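Local coordinates for extracellular solute-binding protein, family 5 (Chelativorans sp., PDB 6WM6) that binds EDTA in the periplasm as the solute-binding component of an ABC transporter, probably handing its ligand on for uptake, at residues Met351-Tyr363 with Gln463-Phe475. Numbering follows the deposited sequence. Where two conformers were deposited one is given.
Sequences MGSVMFLPNQAGY and QQVFPAVKAGQIF. With EDO (1,2-ethanediol), chain I; EDO (1,2-ethanediol), chain E; SO4 (sulfate ion), chain D.
Gln-360 OE1 is gripped by two N-H groups, both arriving in its carbonyl plane on lone pairs: Gln-463 NE2 at 2.8 Å from across the contact, and Leu-357 N from its own loop through a nearly straight bond (170°). The second amide hydrogen of Gln-463 goes to the backbone of the same loop, where NE2 lies 2.9 Å from Met-355 O but well above that carbonyl plane. With CG anti to the backbone nitrogen (chi1 176°) and a bend at chi2, Gln-463 brings its amide between these two acceptors, while its CB and CG lie alongside Leu-357 CG, running the other way. With an alanine here, Gln-360 OE1 and Met-355 O would probably lose the donor they share, and Leu-357 its contact with CG. Gln-360 NE2 reaches Gln-464 O only weakly, and a water links it to Val-465 O. A second water donates to both Met-355 O and Pro-467 O, joining the loop to the first turn of helix 467-474. The Pro-467 ring also meets Phe-356, its CG 3.9 Å from CD1 of that ring. Beyond the helix, Phe-475 receives the extended Met-355 chain, whose CE lies over one face of its ring, 3.6 Å from the centroid, in a CH-pi contact; Ile-474 CG2 covers the opposite face and Val-354 O approaches the edge. Helices 489-499 and 504-521 pack around this apolar end. In this family 5 solute-binding protein, the contact is buried packing of an irregular loop, folded by an ST turn at Ser-353 and a type I beta turn at Leu-357 to Gln-360, against helix 467-474 and the residues that flank it.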
# COMPACT_ATOMS: atom_id res chain seq x y z
N MET A 351 7.79 14.24 4.99
CA MET A 351 8.48 12.95 4.98
C MET A 351 9.85 13.15 4.36
O MET A 351 9.96 13.46 3.16
CB MET A 351 7.69 11.89 4.25
CG MET A 351 8.36 10.53 4.34
SD MET A 351 7.21 9.26 3.78
CE MET A 351 8.36 7.90 3.50
N GLY A 352 10.90 13.01 5.17
CA GLY A 352 12.25 13.25 4.71
C GLY A 352 13.11 12.01 4.63
O GLY A 352 14.33 12.09 4.66
N SER A 353 12.48 10.84 4.55
CA SER A 353 13.12 9.55 4.38
C SER A 353 12.46 8.85 3.20
O SER A 353 11.31 9.11 2.89
CB SER A 353 12.87 8.73 5.65
OG SER A 353 13.20 7.36 5.50
N VAL A 354 13.21 7.95 2.55
CA VAL A 354 12.64 7.09 1.50
C VAL A 354 12.46 5.67 1.98
O VAL A 354 12.08 4.80 1.18
CB VAL A 354 13.42 7.16 0.18
CG1 VAL A 354 13.29 8.54 -0.44
CG2 VAL A 354 14.87 6.77 0.34
N MET A 355 12.66 5.41 3.26
CA MET A 355 12.50 4.06 3.80
C MET A 355 11.61 3.95 5.01
O MET A 355 11.17 2.84 5.33
CB MET A 355 13.85 3.43 4.10
CG MET A 355 14.62 3.22 2.79
SD MET A 355 16.13 2.34 3.01
CE MET A 355 16.81 2.54 1.37
N PHE A 356 11.31 5.06 5.68
CA PHE A 356 10.51 5.07 6.90
C PHE A 356 9.50 6.20 6.83
O PHE A 356 9.84 7.33 6.46
CB PHE A 356 11.40 5.35 8.13
CG PHE A 356 12.58 4.42 8.27
CD1 PHE A 356 12.42 3.14 8.78
CD2 PHE A 356 13.85 4.84 7.93
CE1 PHE A 356 13.52 2.30 8.94
CE2 PHE A 356 14.95 4.00 8.08
CZ PHE A 356 14.77 2.74 8.59
N LEU A 357 8.27 5.90 7.24
CA LEU A 357 7.29 6.96 7.48
C LEU A 357 7.69 7.72 8.74
O LEU A 357 8.44 7.21 9.58
CB LEU A 357 5.90 6.35 7.68
CG LEU A 357 5.31 5.58 6.49
CD1 LEU A 357 4.04 4.85 6.97
CD2 LEU A 357 5.00 6.48 5.33
N PRO A 358 7.15 8.94 8.92
CA PRO A 358 7.56 9.75 10.08
C PRO A 358 7.30 9.09 11.42
O PRO A 358 7.98 9.46 12.40
CB PRO A 358 6.73 11.04 9.91
CG PRO A 358 6.62 11.17 8.41
CD PRO A 358 6.40 9.74 7.92
N ASN A 359 6.37 8.15 11.51
CA ASN A 359 6.07 7.49 12.78
C ASN A 359 6.80 6.16 12.97
O ASN A 359 6.62 5.52 14.01
CB ASN A 359 4.57 7.27 12.94
CG ASN A 359 4.00 6.34 11.91
OD1 ASN A 359 4.22 6.52 10.72
ND2 ASN A 359 3.23 5.35 12.36
N GLN A 360 7.60 5.71 12.01
CA GLN A 360 8.29 4.43 12.13
C GLN A 360 9.66 4.58 12.74
O GLN A 360 10.37 5.57 12.52
CB GLN A 360 8.40 3.76 10.77
CG GLN A 360 7.07 3.20 10.25
CD GLN A 360 7.22 2.56 8.91
OE1 GLN A 360 7.64 3.20 7.93
NE2 GLN A 360 6.85 1.29 8.81
N ALA A 361 10.06 3.56 13.50
CA ALA A 361 11.41 3.53 14.05
C ALA A 361 12.44 3.68 12.93
O ALA A 361 12.28 3.12 11.86
CB ALA A 361 11.65 2.20 14.78
N GLY A 362 13.48 4.46 13.19
CA GLY A 362 14.50 4.72 12.21
C GLY A 362 14.30 6.01 11.42
O GLY A 362 15.25 6.49 10.80
N TYR A 363 13.11 6.59 11.47
CA TYR A 363 12.84 7.78 10.68
C TYR A 363 13.74 8.93 11.11
O TYR A 363 13.99 9.14 12.30
CB TYR A 363 11.37 8.24 10.86
CG TYR A 363 11.14 9.52 10.14
CD1 TYR A 363 10.91 9.53 8.77
CD2 TYR A 363 11.22 10.76 10.79
CE1 TYR A 363 10.77 10.71 8.08
CE2 TYR A 363 11.06 11.95 10.11
CZ TYR A 363 10.84 11.91 8.74
OH TYR A 363 10.71 13.08 8.02
N GLN A 463 3.85 2.18 1.78
CA GLN A 463 4.74 1.61 2.79
C GLN A 463 4.13 0.37 3.45
O GLN A 463 2.91 0.27 3.60
CB GLN A 463 5.07 2.65 3.86
CG GLN A 463 5.92 2.15 5.03
CD GLN A 463 7.32 1.74 4.64
OE1 GLN A 463 7.52 0.99 3.66
NE2 GLN A 463 8.31 2.23 5.37
N GLN A 464 5.00 -0.55 3.85
CA GLN A 464 4.66 -1.78 4.54
C GLN A 464 5.05 -1.71 6.01
O GLN A 464 5.82 -0.85 6.46
CB GLN A 464 5.37 -2.96 3.86
CG GLN A 464 4.93 -3.17 2.44
CD GLN A 464 5.78 -4.20 1.72
OE1 GLN A 464 6.50 -4.99 2.36
NE2 GLN A 464 5.70 -4.21 0.39
N VAL A 465 4.54 -2.68 6.77
CA VAL A 465 4.85 -2.76 8.19
C VAL A 465 6.33 -3.00 8.43
O VAL A 465 6.89 -2.54 9.43
CB VAL A 465 4.00 -3.86 8.86
CG1 VAL A 465 4.48 -4.14 10.27
CG2 VAL A 465 2.54 -3.43 8.87
N PHE A 466 7.00 -3.73 7.51
CA PHE A 466 8.44 -3.99 7.63
C PHE A 466 9.18 -3.17 6.59
O PHE A 466 9.26 -3.57 5.41
CB PHE A 466 8.73 -5.48 7.43
CG PHE A 466 8.03 -6.36 8.42
CD1 PHE A 466 8.47 -6.42 9.72
CD2 PHE A 466 6.93 -7.10 8.05
CE1 PHE A 466 7.81 -7.23 10.65
CE2 PHE A 466 6.27 -7.91 8.97
CZ PHE A 466 6.71 -7.96 10.26
N PRO A 467 9.77 -2.04 6.96
CA PRO A 467 10.51 -1.23 5.98
C PRO A 467 11.54 -1.99 5.19
O PRO A 467 11.73 -1.72 3.99
CB PRO A 467 11.14 -0.14 6.86
CG PRO A 467 10.12 0.08 7.93
CD PRO A 467 9.60 -1.33 8.25
N ALA A 468 12.22 -2.97 5.80
CA ALA A 468 13.28 -3.68 5.08
C ALA A 468 12.71 -4.55 3.98
O ALA A 468 13.39 -4.78 2.97
CB ALA A 468 14.10 -4.53 6.04
N VAL A 469 11.49 -5.07 4.16
CA VAL A 469 10.85 -5.87 3.13
C VAL A 469 10.46 -4.99 1.95
O VAL A 469 10.74 -5.30 0.79
CB VAL A 469 9.65 -6.65 3.70
CG1 VAL A 469 8.92 -7.40 2.56
CG2 VAL A 469 10.13 -7.64 4.76
N LYS A 470 9.86 -3.84 2.24
CA LYS A 470 9.50 -2.93 1.16
C LYS A 470 10.74 -2.46 0.42
O LYS A 470 10.75 -2.39 -0.82
CB LYS A 470 8.74 -1.72 1.71
CG LYS A 470 8.39 -0.64 0.68
CD LYS A 470 7.44 -1.18 -0.35
CE LYS A 470 6.98 -0.09 -1.31
NZ LYS A 470 5.92 -0.62 -2.18
N ALA A 471 11.80 -2.15 1.15
CA ALA A 471 13.01 -1.64 0.52
C ALA A 471 13.58 -2.62 -0.47
O ALA A 471 14.12 -2.21 -1.51
CB ALA A 471 14.03 -1.29 1.60
N GLY A 472 13.48 -3.92 -0.19
CA GLY A 472 13.96 -4.94 -1.10
C GLY A 472 13.21 -4.99 -2.41
O GLY A 472 13.70 -5.62 -3.37
N GLN A 473 12.05 -4.35 -2.50
CA GLN A 473 11.27 -4.28 -3.74
C GLN A 473 11.55 -3.04 -4.56
O GLN A 473 11.17 -3.01 -5.74
CB GLN A 473 9.78 -4.21 -3.41
CG GLN A 473 9.24 -5.39 -2.72
CD GLN A 473 9.35 -6.62 -3.58
OE1 GLN A 473 8.79 -6.66 -4.68
NE2 GLN A 473 10.08 -7.61 -3.10
N ILE A 474 12.24 -2.06 -4.01
CA ILE A 474 12.39 -0.75 -4.61
C ILE A 474 13.84 -0.46 -4.98
O ILE A 474 14.10 0.20 -5.99
CB ILE A 474 11.88 0.36 -3.66
CG1 ILE A 474 10.37 0.33 -3.50
CG2 ILE A 474 12.33 1.75 -4.17
CD1 ILE A 474 9.90 1.32 -2.44
N PHE A 475 14.81 -0.84 -4.14
CA PHE A 475 16.15 -0.29 -4.21
C PHE A 475 17.18 -1.26 -4.79
O PHE A 475 18.34 -0.89 -4.91
CB PHE A 475 16.63 0.21 -2.84
CG PHE A 475 15.79 1.33 -2.29
CD1 PHE A 475 16.04 2.65 -2.65
CD2 PHE A 475 14.75 1.09 -1.40
CE1 PHE A 475 15.26 3.68 -2.16
CE2 PHE A 475 13.98 2.11 -0.91
CZ PHE A 475 14.22 3.41 -1.31
C1 EDO I . 1.74 -5.20 4.90
O1 EDO I . 2.95 -4.74 5.49
C2 EDO I . 0.87 -4.02 4.49
O2 EDO I . 1.50 -3.26 3.44
C1 EDO E . 1.40 4.36 9.33
O1 EDO E . 0.70 4.83 10.49
C2 EDO E . 0.50 4.56 8.12
O2 EDO E . -0.83 4.27 8.57
S SO4 D . 10.38 -10.98 -3.69
O1 SO4 D . 9.55 -11.70 -4.67
O2 SO4 D . 9.56 -10.54 -2.57
O3 SO4 D . 10.95 -9.77 -4.29
O4 SO4 D . 11.44 -11.86 -3.21
O HOH W 1 11.37 0.95 3.21
O HOH W 2 6.38 -0.42 11.08